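Local coordinates for putative alpha-galactosidase (PDB 4NZJ), which probably hydrolyses terminal, non-reducing alpha-D-galactose residues from alpha-D-galactosides, at residues 21-26 with 246-251; 28-33 with 58-63; 124-129 with 177-182. All coordinates share one frame; numbering follows the deposited sequence. Where two conformers were deposited one is given.

Interaction 1 (21-26 with 246-251); sequences IGNYPS and NRSIVY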
loop_
_atom_site.group_PDB
_atom_site.type_symbol
_atom_site.label_atom_id
_atom_site.label_comp_id
_atom_site.label_asym_id
_atom_site.label_seq_id
_atom_site.Cartn_x
_atom_site.Cartn_y
_atom_site.Cartn_z
ATOM N N ILE A 21 -0.036 -12.160 -6.973
ATOM C CA ILE A 21 -1.216 -11.324 -7.172
ATOM C C ILE A 21 -2.472 -12.196 -7.115
ATOM O O ILE A 21 -2.512 -13.270 -7.722
ATOM C CB ILE A 21 -1.128 -10.544 -8.512
ATOM C CG1 ILE A 21 -2.295 -9.557 -8.669
ATOM C CG2 ILE A 21 -1.089 -11.490 -9.705
ATOM C CD1 ILE A 21 -2.157 -8.302 -7.841
ATOM N N GLY A 22 -3.481 -11.723 -6.385
ATOM C CA GLY A 22 -4.740 -12.430 -6.229
ATOM C C GLY A 22 -5.871 -11.711 -6.934
ATOM O O GLY A 22 -5.888 -10.479 -7.013
ATOM N N ASN A 23 -6.816 -12.490 -7.452
ATOM C CA ASN A 23 -8.012 -11.955 -8.095
ATOM C C ASN A 23 -9.150 -12.973 -7.984
ATOM O O ASN A 23 -8.897 -14.171 -7.908
ATOM C CB ASN A 23 -7.714 -11.648 -9.568
ATOM C CG ASN A 23 -8.628 -10.584 -10.153
ATOM O OD1 ASN A 23 -9.286 -10.803 -11.175
ATOM N ND2 ASN A 23 -8.661 -9.425 -9.526
ATOM N N TYR A 24 -10.396 -12.500 -7.956
ATOM C CA TYR A 24 -11.548 -13.405 -7.959
ATOM C C TYR A 24 -11.751 -14.009 -9.347
ATOM O O TYR A 24 -11.498 -13.346 -10.358
ATOM C CB TYR A 24 -12.852 -12.698 -7.560
ATOM C CG TYR A 24 -12.893 -12.029 -6.199
ATOM C CD1 TYR A 24 -12.116 -12.476 -5.139
ATOM C CD2 TYR A 24 -13.757 -10.962 -5.970
ATOM C CE1 TYR A 24 -12.177 -11.861 -3.895
ATOM C CE2 TYR A 24 -13.824 -10.341 -4.736
ATOM C CZ TYR A 24 -13.033 -10.796 -3.702
ATOM O OH TYR A 24 -13.089 -10.177 -2.471
ATOM N N PRO A 25 -12.243 -15.260 -9.405
ATOM C CA PRO A 25 -12.580 -15.836 -10.709
ATOM C C PRO A 25 -13.704 -15.061 -11.398
ATOM O O PRO A 25 -14.563 -14.490 -10.730
ATOM C CB PRO A 25 -13.028 -17.263 -10.364
ATOM C CG PRO A 25 -13.412 -17.217 -8.930
ATOM C CD PRO A 25 -12.536 -16.188 -8.297
ATOM N N SER A 26 -13.680 -15.029 -12.729
ATOM C CA SER A 26 -14.727 -14.384 -13.515
ATOM C C SER A 26 -14.894 -12.888 -13.234
ATOM O O SER A 26 -15.998 -12.345 -13.351
ATOM C CB SER A 26 -16.059 -15.120 -13.335
ATOM O OG SER A 26 -15.917 -16.470 -13.729
ATOM N N ASN A 246 -19.622 -8.051 -10.129
ATOM C CA ASN A 246 -18.759 -8.809 -11.043
ATOM C C ASN A 246 -17.313 -8.298 -11.110
ATOM O O ASN A 246 -16.619 -8.514 -12.102
ATOM C CB ASN A 246 -19.388 -8.859 -12.444
ATOM C CG ASN A 246 -19.534 -7.485 -13.089
ATOM O OD1 ASN A 246 -19.176 -6.457 -12.512
ATOM N ND2 ASN A 246 -20.069 -7.468 -14.307
ATOM N N ARG A 247 -16.858 -7.626 -10.055
ATOM C CA ARG A 247 -15.472 -7.154 -9.980
ATOM C C ARG A 247 -14.788 -7.633 -8.708
ATOM O O ARG A 247 -15.447 -7.941 -7.713
ATOM C CB ARG A 247 -15.396 -5.625 -10.021
ATOM C CG ARG A 247 -15.806 -4.993 -11.333
ATOM C CD ARG A 247 -15.413 -3.526 -11.374
ATOM N NE ARG A 247 -13.987 -3.312 -11.612
ATOM C CZ ARG A 247 -13.381 -3.442 -12.793
ATOM N NH1 ARG A 247 -14.064 -3.815 -13.873
ATOM N NH2 ARG A 247 -12.080 -3.211 -12.899
ATOM N N SER A 248 -13.462 -7.665 -8.749
ATOM C CA SER A 248 -12.655 -7.858 -7.549
ATOM C C SER A 248 -12.421 -6.496 -6.915
ATOM O O SER A 248 -11.497 -5.776 -7.301
ATOM C CB SER A 248 -11.310 -8.503 -7.885
ATOM O OG SER A 248 -11.479 -9.828 -8.331
ATOM N N ILE A 249 -13.268 -6.132 -5.955
ATOM C CA ILE A 249 -13.162 -4.830 -5.301
ATOM C C ILE A 249 -12.537 -4.959 -3.912
ATOM O O ILE A 249 -13.088 -5.613 -3.014
ATOM C CB ILE A 249 -14.527 -4.115 -5.211
ATOM C CG1 ILE A 249 -15.154 -4.012 -6.608
ATOM C CG2 ILE A 249 -14.353 -2.729 -4.597
ATOM C CD1 ILE A 249 -16.490 -3.297 -6.657
ATOM N N VAL A 250 -11.372 -4.343 -3.750
ATOM C CA VAL A 250 -10.700 -4.284 -2.461
ATOM C C VAL A 250 -11.547 -3.461 -1.497
ATOM O O VAL A 250 -12.076 -2.413 -1.861
ATOM C CB VAL A 250 -9.297 -3.664 -2.600
ATOM C CG1 VAL A 250 -8.692 -3.331 -1.240
ATOM C CG2 VAL A 250 -8.394 -4.607 -3.388
ATOM N N TYR A 251 -11.637 -3.926 -0.259
ATOM C CA TYR A 251 -12.504 -3.339 0.744
ATOM C C TYR A 251 -11.649 -2.796 1.888
ATOM O O TYR A 251 -11.069 -3.560 2.661
ATOM C CB TYR A 251 -13.479 -4.407 1.234
ATOM C CG TYR A 251 -14.632 -3.943 2.092
ATOM C CD1 TYR A 251 -15.071 -2.616 2.096
ATOM C CD2 TYR A 251 -15.328 -4.865 2.867
ATOM C CE1 TYR A 251 -16.151 -2.229 2.881
ATOM C CE2 TYR A 251 -16.402 -4.488 3.646
ATOM C CZ TYR A 251 -16.812 -3.172 3.647
ATOM O OH TYR A 251 -17.891 -2.808 4.426
HETATM O O HOH W 1 -14.528 -7.796 -2.221
#

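Interaction 2 (28-33 with 58-63); sequences PFIFYI and TGIISG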
loop_
_atom_site.group_PDB
_atom_site.type_symbol
_atom_site.label_atom_id
_atom_site.label_comp_id
_atom_site.label_asym_id
_atom_site.label_seq_id
_atom_site.Cartn_x
_atom_site.Cartn_y
_atom_site.Cartn_z
ATOM N N PRO A 28 -12.653 -8.980 -14.018
ATOM C CA PRO A 28 -11.534 -8.432 -14.777
ATOM C C PRO A 28 -10.224 -8.448 -14.004
ATOM O O PRO A 28 -10.202 -8.195 -12.792
ATOM C CB PRO A 28 -11.983 -7.002 -15.078
ATOM C CG PRO A 28 -13.475 -7.090 -15.101
ATOM C CD PRO A 28 -13.802 -8.057 -14.005
ATOM N N PHE A 29 -9.148 -8.753 -14.724
ATOM C CA PHE A 29 -7.809 -8.853 -14.180
ATOM C C PHE A 29 -6.938 -7.850 -14.926
ATOM O O PHE A 29 -6.946 -7.823 -16.156
ATOM C CB PHE A 29 -7.281 -10.275 -14.405
ATOM C CG PHE A 29 -5.895 -10.513 -13.874
ATOM C CD1 PHE A 29 -4.776 -10.061 -14.567
ATOM C CD2 PHE A 29 -5.703 -11.239 -12.707
ATOM C CE1 PHE A 29 -3.499 -10.291 -14.090
ATOM C CE2 PHE A 29 -4.427 -11.479 -12.226
ATOM C CZ PHE A 29 -3.325 -11.001 -12.920
ATOM N N ILE A 30 -6.210 -7.017 -14.186
ATOM C CA ILE A 30 -5.219 -6.112 -14.779
ATOM C C ILE A 30 -3.976 -6.060 -13.908
ATOM O O ILE A 30 -4.064 -5.850 -12.708
ATOM C CB ILE A 30 -5.767 -4.679 -14.964
ATOM C CG1 ILE A 30 -6.962 -4.698 -15.922
ATOM C CG2 ILE A 30 -4.673 -3.758 -15.502
ATOM C CD1 ILE A 30 -7.502 -3.339 -16.305
ATOM N N PHE A 31 -2.815 -6.275 -14.518
ATOM C CA PHE A 31 -1.554 -6.151 -13.804
ATOM C C PHE A 31 -0.472 -5.599 -14.714
ATOM O O PHE A 31 -0.081 -6.241 -15.690
ATOM C CB PHE A 31 -1.100 -7.502 -13.248
ATOM C CG PHE A 31 0.159 -7.424 -12.435
ATOM C CD1 PHE A 31 0.154 -6.795 -11.200
ATOM C CD2 PHE A 31 1.349 -7.975 -12.903
ATOM C CE1 PHE A 31 1.314 -6.719 -10.442
ATOM C CE2 PHE A 31 2.510 -7.904 -12.148
ATOM C CZ PHE A 31 2.490 -7.276 -10.915
ATOM N N TYR A 32 0.000 -4.401 -14.391
ATOM C CA TYR A 32 1.182 -3.860 -15.039
ATOM C C TYR A 32 2.400 -4.442 -14.334
ATOM O O TYR A 32 2.482 -4.422 -13.107
ATOM C CB TYR A 32 1.211 -2.328 -14.965
ATOM C CG TYR A 32 2.520 -1.726 -15.419
ATOM C CD1 TYR A 32 2.822 -1.603 -16.773
ATOM C CD2 TYR A 32 3.471 -1.301 -14.498
ATOM C CE1 TYR A 32 4.025 -1.058 -17.196
ATOM C CE2 TYR A 32 4.670 -0.750 -14.914
ATOM C CZ TYR A 32 4.942 -0.634 -16.265
ATOM O OH TYR A 32 6.135 -0.102 -16.701
ATOM N N ILE A 33 3.340 -4.951 -15.121
ATOM C CA ILE A 33 4.546 -5.561 -14.575
ATOM C C ILE A 33 5.528 -4.449 -14.195
ATOM O O ILE A 33 6.130 -3.838 -15.075
ATOM C CB ILE A 33 5.201 -6.517 -15.584
ATOM C CG1 ILE A 33 4.215 -7.621 -15.995
ATOM C CG2 ILE A 33 6.477 -7.114 -14.991
ATOM C CD1 ILE A 33 4.599 -8.329 -17.277
ATOM N N THR A 58 3.335 -2.601 -23.678
ATOM C CA THR A 58 2.928 -1.813 -22.513
ATOM C C THR A 58 3.225 -2.476 -21.168
ATOM O O THR A 58 3.158 -1.817 -20.129
ATOM C CB THR A 58 1.427 -1.501 -22.551
ATOM O OG1 THR A 58 0.686 -2.710 -22.360
ATOM C CG2 THR A 58 1.037 -0.853 -23.877
ATOM N N GLY A 59 3.518 -3.773 -21.179
ATOM C CA GLY A 59 3.795 -4.510 -19.950
ATOM C C GLY A 59 2.565 -4.847 -19.122
ATOM O O GLY A 59 2.693 -5.214 -17.956
ATOM N N ILE A 60 1.376 -4.745 -19.717
ATOM C CA ILE A 60 0.132 -4.996 -18.993
ATOM C C ILE A 60 -0.439 -6.376 -19.307
ATOM O O ILE A 60 -0.654 -6.721 -20.469
ATOM C CB ILE A 60 -0.930 -3.925 -19.302
ATOM C CG1 ILE A 60 -0.421 -2.544 -18.867
ATOM C CG2 ILE A 60 -2.249 -4.269 -18.610
ATOM C CD1 ILE A 60 -1.282 -1.389 -19.333
ATOM N N ILE A 61 -0.666 -7.154 -18.254
ATOM C CA ILE A 61 -1.394 -8.416 -18.334
ATOM C C ILE A 61 -2.861 -8.109 -18.071
ATOM O O ILE A 61 -3.189 -7.494 -17.058
ATOM C CB ILE A 61 -0.918 -9.411 -17.263
ATOM C CG1 ILE A 61 0.568 -9.725 -17.435
ATOM C CG2 ILE A 61 -1.759 -10.683 -17.300
ATOM C CD1 ILE A 61 1.159 -10.518 -16.287
ATOM N N SER A 62 -3.745 -8.542 -18.963
ATOM C CA SER A 62 -5.173 -8.298 -18.770
ATOM C C SER A 62 -6.025 -9.449 -19.266
ATOM O O SER A 62 -5.586 -10.257 -20.083
ATOM C CB SER A 62 -5.595 -7.008 -19.472
ATOM O OG SER A 62 -5.477 -7.128 -20.871
ATOM N N GLY A 63 -7.251 -9.511 -18.756
ATOM C CA GLY A 63 -8.217 -10.521 -19.176
ATOM C C GLY A 63 -9.120 -10.936 -18.034
ATOM O O GLY A 63 -9.381 -10.145 -17.122
#

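Interaction 3 (124-129 with 177-182); sequences DAMITN and RGFKLG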
loop_
_atom_site.group_PDB
_atom_site.type_symbol
_atom_site.label_atom_id
_atom_site.label_comp_id
_atom_site.label_asym_id
_atom_site.label_seq_id
_atom_site.Cartn_x
_atom_site.Cartn_y
_atom_site.Cartn_z
ATOM N N ASP A 124 -0.660 10.146 -14.902
ATOM C CA ASP A 124 0.433 10.413 -15.842
ATOM C C ASP A 124 1.764 10.595 -15.104
ATOM O O ASP A 124 2.804 10.092 -15.540
ATOM C CB ASP A 124 0.142 11.676 -16.653
ATOM C CG ASP A 124 -0.993 11.501 -17.658
ATOM O OD1 ASP A 124 -1.466 10.369 -17.876
ATOM O OD2 ASP A 124 -1.408 12.523 -18.251
ATOM N N ALA A 125 1.722 11.312 -13.984
ATOM C CA ALA A 125 2.929 11.578 -13.202
ATOM C C ALA A 125 3.486 10.306 -12.570
ATOM O O ALA A 125 4.700 10.133 -12.489
ATOM C CB ALA A 125 2.650 12.620 -12.130
HETATM N N MSE A 126 2.601 9.415 -12.133
HETATM C CA MSE A 126 3.026 8.150 -11.524
HETATM C C MSE A 126 3.696 7.250 -12.539
HETATM O O MSE A 126 4.573 6.449 -12.191
HETATM C CB MSE A 126 1.835 7.466 -10.858
HETATM C CG MSE A 126 1.501 8.202 -9.567
HETATM SE SE MSE A 126 -0.213 7.628 -8.790
HETATM C CE MSE A 126 0.305 5.838 -8.169
ATOM N N ILE A 127 3.315 7.378 -13.805
ATOM C CA ILE A 127 4.006 6.660 -14.877
ATOM C C ILE A 127 5.420 7.200 -15.065
ATOM O O ILE A 127 6.383 6.433 -15.141
ATOM C CB ILE A 127 3.229 6.742 -16.206
ATOM C CG1 ILE A 127 1.897 5.995 -16.075
ATOM C CG2 ILE A 127 4.053 6.171 -17.360
ATOM C CD1 ILE A 127 0.980 6.177 -17.258
ATOM N N THR A 128 5.546 8.520 -15.141
ATOM C CA THR A 128 6.821 9.138 -15.492
ATOM C C THR A 128 7.768 9.356 -14.311
ATOM O O THR A 128 8.968 9.550 -14.528
ATOM C CB THR A 128 6.609 10.470 -16.238
ATOM O OG1 THR A 128 5.871 11.375 -15.413
ATOM C CG2 THR A 128 5.837 10.232 -17.518
ATOM N N ASN A 129 7.268 9.319 -13.075
ATOM C CA ASN A 129 8.147 9.547 -11.920
ATOM C C ASN A 129 8.759 8.277 -11.330
ATOM O O ASN A 129 9.576 8.362 -10.423
ATOM C CB ASN A 129 7.472 10.401 -10.828
ATOM C CG ASN A 129 6.370 9.676 -10.073
ATOM O OD1 ASN A 129 6.200 8.460 -10.161
ATOM N ND2 ASN A 129 5.604 10.445 -9.307
ATOM N N ARG A 177 -3.650 1.985 -18.420
ATOM C CA ARG A 177 -2.285 2.219 -17.967
ATOM C C ARG A 177 -1.879 1.326 -16.786
ATOM O O ARG A 177 -0.801 1.495 -16.202
ATOM C CB ARG A 177 -2.135 3.701 -17.615
ATOM C CG ARG A 177 -2.175 4.581 -18.851
ATOM C CD ARG A 177 -2.579 6.012 -18.554
ATOM N NE ARG A 177 -2.620 6.790 -19.790
ATOM C CZ ARG A 177 -3.597 6.744 -20.693
ATOM N NH1 ARG A 177 -4.673 5.985 -20.513
ATOM N NH2 ARG A 177 -3.510 7.488 -21.787
ATOM N N GLY A 178 -2.730 0.364 -16.451
ATOM C CA GLY A 178 -2.418 -0.612 -15.418
ATOM C C GLY A 178 -2.697 -0.154 -13.998
ATOM O O GLY A 178 -2.308 -0.822 -13.042
ATOM N N PHE A 179 -3.382 0.976 -13.847
ATOM C CA PHE A 179 -3.765 1.459 -12.529
ATOM C C PHE A 179 -5.138 0.937 -12.139
ATOM O O PHE A 179 -5.958 0.597 -12.991
ATOM C CB PHE A 179 -3.799 2.989 -12.489
ATOM C CG PHE A 179 -2.448 3.643 -12.637
ATOM C CD1 PHE A 179 -1.493 3.534 -11.643
ATOM C CD2 PHE A 179 -2.147 4.390 -13.767
ATOM C CE1 PHE A 179 -0.254 4.141 -11.777
ATOM C CE2 PHE A 179 -0.915 5.001 -13.903
ATOM C CZ PHE A 179 0.031 4.879 -12.903
ATOM N N LYS A 180 -5.356 0.909 -10.829
ATOM C CA LYS A 180 -6.629 0.541 -10.229
ATOM C C LYS A 180 -7.268 1.783 -9.619
ATOM O O LYS A 180 -6.564 2.643 -9.079
ATOM C CB LYS A 180 -6.407 -0.509 -9.147
ATOM C CG LYS A 180 -5.781 -1.791 -9.665
ATOM C CD LYS A 180 -6.566 -3.000 -9.197
ATOM C CE LYS A 180 -5.966 -4.282 -9.738
ATOM N NZ LYS A 180 -5.439 -4.083 -11.113
ATOM N N LEU A 181 -8.594 1.874 -9.702
ATOM C CA LEU A 181 -9.332 3.034 -9.214
ATOM C C LEU A 181 -10.001 2.761 -7.873
ATOM O O LEU A 181 -10.775 1.813 -7.738
ATOM C CB LEU A 181 -10.409 3.448 -10.218
ATOM C CG LEU A 181 -11.294 4.607 -9.756
ATOM C CD1 LEU A 181 -10.473 5.869 -9.584
ATOM C CD2 LEU A 181 -12.428 4.847 -10.729
ATOM N N GLY A 182 -9.725 3.618 -6.896
ATOM C CA GLY A 182 -10.427 3.584 -5.625
ATOM C C GLY A 182 -11.475 4.677 -5.521
ATOM O O GLY A 182 -11.349 5.743 -6.136
HETATM O O HOH W 2 -0.046 8.654 -19.555
#

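Interaction 1 (21-26 with 246-251)
Two first torsions of the same kind bring Tyr24 and Ser248 together: CG of Tyr24 (chi1 -59°) and OG of Ser248 (chi1 -67°) each stand anti to their own carbonyl carbon. With both side chains directed at the opposing segment, the hydroxyl of Ser248 comes to lie against the base of the tyrosine. Tyr24 N donates a hydrogen bond to Ser248 OG over 2.9 Å, only moderately bent at 156°. The same oxygen also presses on the start of the aromatic side chain, 3.3 Å from Tyr24 CB. Further out, one flank of the ring runs along the serine backbone, where Tyr24 CD2 is 3.7 Å from Ser248 CA. Arg247 O sits near the plane of the ring at its edge, 3.9 Å from Tyr24 CD2. The hydroxyl connects to the second segment through water. Tyr24 OH is 2.8 Å from a water lying in the ring plane, and that water donates to Ile249 O at 2.7 Å, so that the backbone N and the phenol oxygen of Tyr24 both connect to 246-251, one directly and one through water.

The contact illustrates how separate domains can be joined by loops. Asn23 ends an edge strand of the N-terminal Ig-like domain, whereas 246-249 lead into strand 250-254 of the TIM barrel, at the N-terminal end of that strand. The two backbones run in nearly opposite directions where they meet, without pairing as a sheet. Ser248 OG has a second hydrogen-bonding partner in Thr27 OG1, which also bonds Tyr24 O, while Arg243 makes a cation-pi contact with the tyrosine ring. Arg247 points its CB away from 21-26, and its guanidinium reaches within the barrel domain to a salt bridge with Asp215.

Interaction 2 (28-33 with 58-63)
Ile61 touches three residues of the opposing strand along the length of its side chain. Its CB lies 3.6 Å from Phe31 O, the same oxygen that accepts a hydrogen bond from Ile61 N at 2.8 Å. At CB the chain divides. The CG2 branch, anti to the backbone N, lies beside the Phe29 ring, 3.7 Å from CE1, the two side chains pointing the same way. CG1 passes Phe31 O and extends, with chi2 at 171°, to CD1, which meets Ile33 CD1 at 4.2 Å and approaches the edge of the Phe31 ring near its plane.

These residues sit in an antiparallel pair within one sheet of the Ig-like domain, with Phe29-Gly63 and Phe31-Ile61 as hydrogen-bonded pairs. Leu88 and Ile90 of the facing sheet, together with Leu52 and Leu54, pack around the Phe29, Phe31 and Ile61 side. The other face carries Ile30 and Ile60, whose CG2 methyls are 4.0 Å apart, and Tyr32, whose ring edge brings CE1 to 3.2 Å from Thr58 O in the ring plane. Tyr32 OH hydrogen-bonds Asp133 of the barrel domain. Where the pair ends, Ile33 N donates to Gly59 O over 2.9 Å.

Interaction 3 (124-129 with 177-182)
Phe179 inserts the far end of its ring between Met126 and Ile127 on helix 116-128, a helix-to-loop contact on the outer layer of the TIM beta/alpha barrel. Met126, modelled as selenomethionine, brings its CB obliquely to the ring's tip, 3.8 Å from Phe179 CZ. Its SE lies 5.3 Å from the ring centroid in an oblique Met-aromatic contact, and the bend at chi3 (71°) brings the terminal CE to 4.0 Å from Phe179 CE1. Ile127 approaches at the ring edge instead, with CG1 near the ring plane and 3.7 Å from Phe179 CE2. Its terminal CD1 continues to the aliphatic stem of Arg177, 3.8 Å from CD, and the two side chains cross at about a right angle.

A second shell positions the phenylalanine. Gly178, with a positive phi of 83°, closes helix 166-176 in a Schellman motif, and the chain turns there toward strand 180-186. Leu174 and Ile139 pack against Phe179, and Arg132 lies beside both Phe179 and Ile127.

Beyond the aromatic ring the contact becomes polar. Tyr173 hydrogen-bonds Asp124 OD1 with its hydroxyl and Arg177 NH1 with its backbone carbonyl. Asp124 and Arg177 form no direct salt bridge; a water in the guanidinium plane donates to Asp124 OD1 at 2.8 Å and accepts from Arg177 NE at 3.2 Å.

How the interactions relate
The three contacts show how chemistry follows position. All are partly buried, and interaction 1 alone has exposed residues among those that touch. Interaction 2, within the Ig-like domain, combines five backbone hydrogen bonds with apolar side chains, one face turned into that domain's core. Interaction 3, within the barrel, has no direct hydrogen bond but apolar and Met-aromatic packing with a water bridge beside it. Interaction 1 joins the two domains through a serine hydroxyl, a tyrosine ring and a water. The domain boundary also touches interaction 2: Lys180 NZ probably bonds Ile30 O at 2.7 Å, and Ile60 CD1 packs on Gly178. Interactions 1 and 3 reach the same parallel sheet but do not touch.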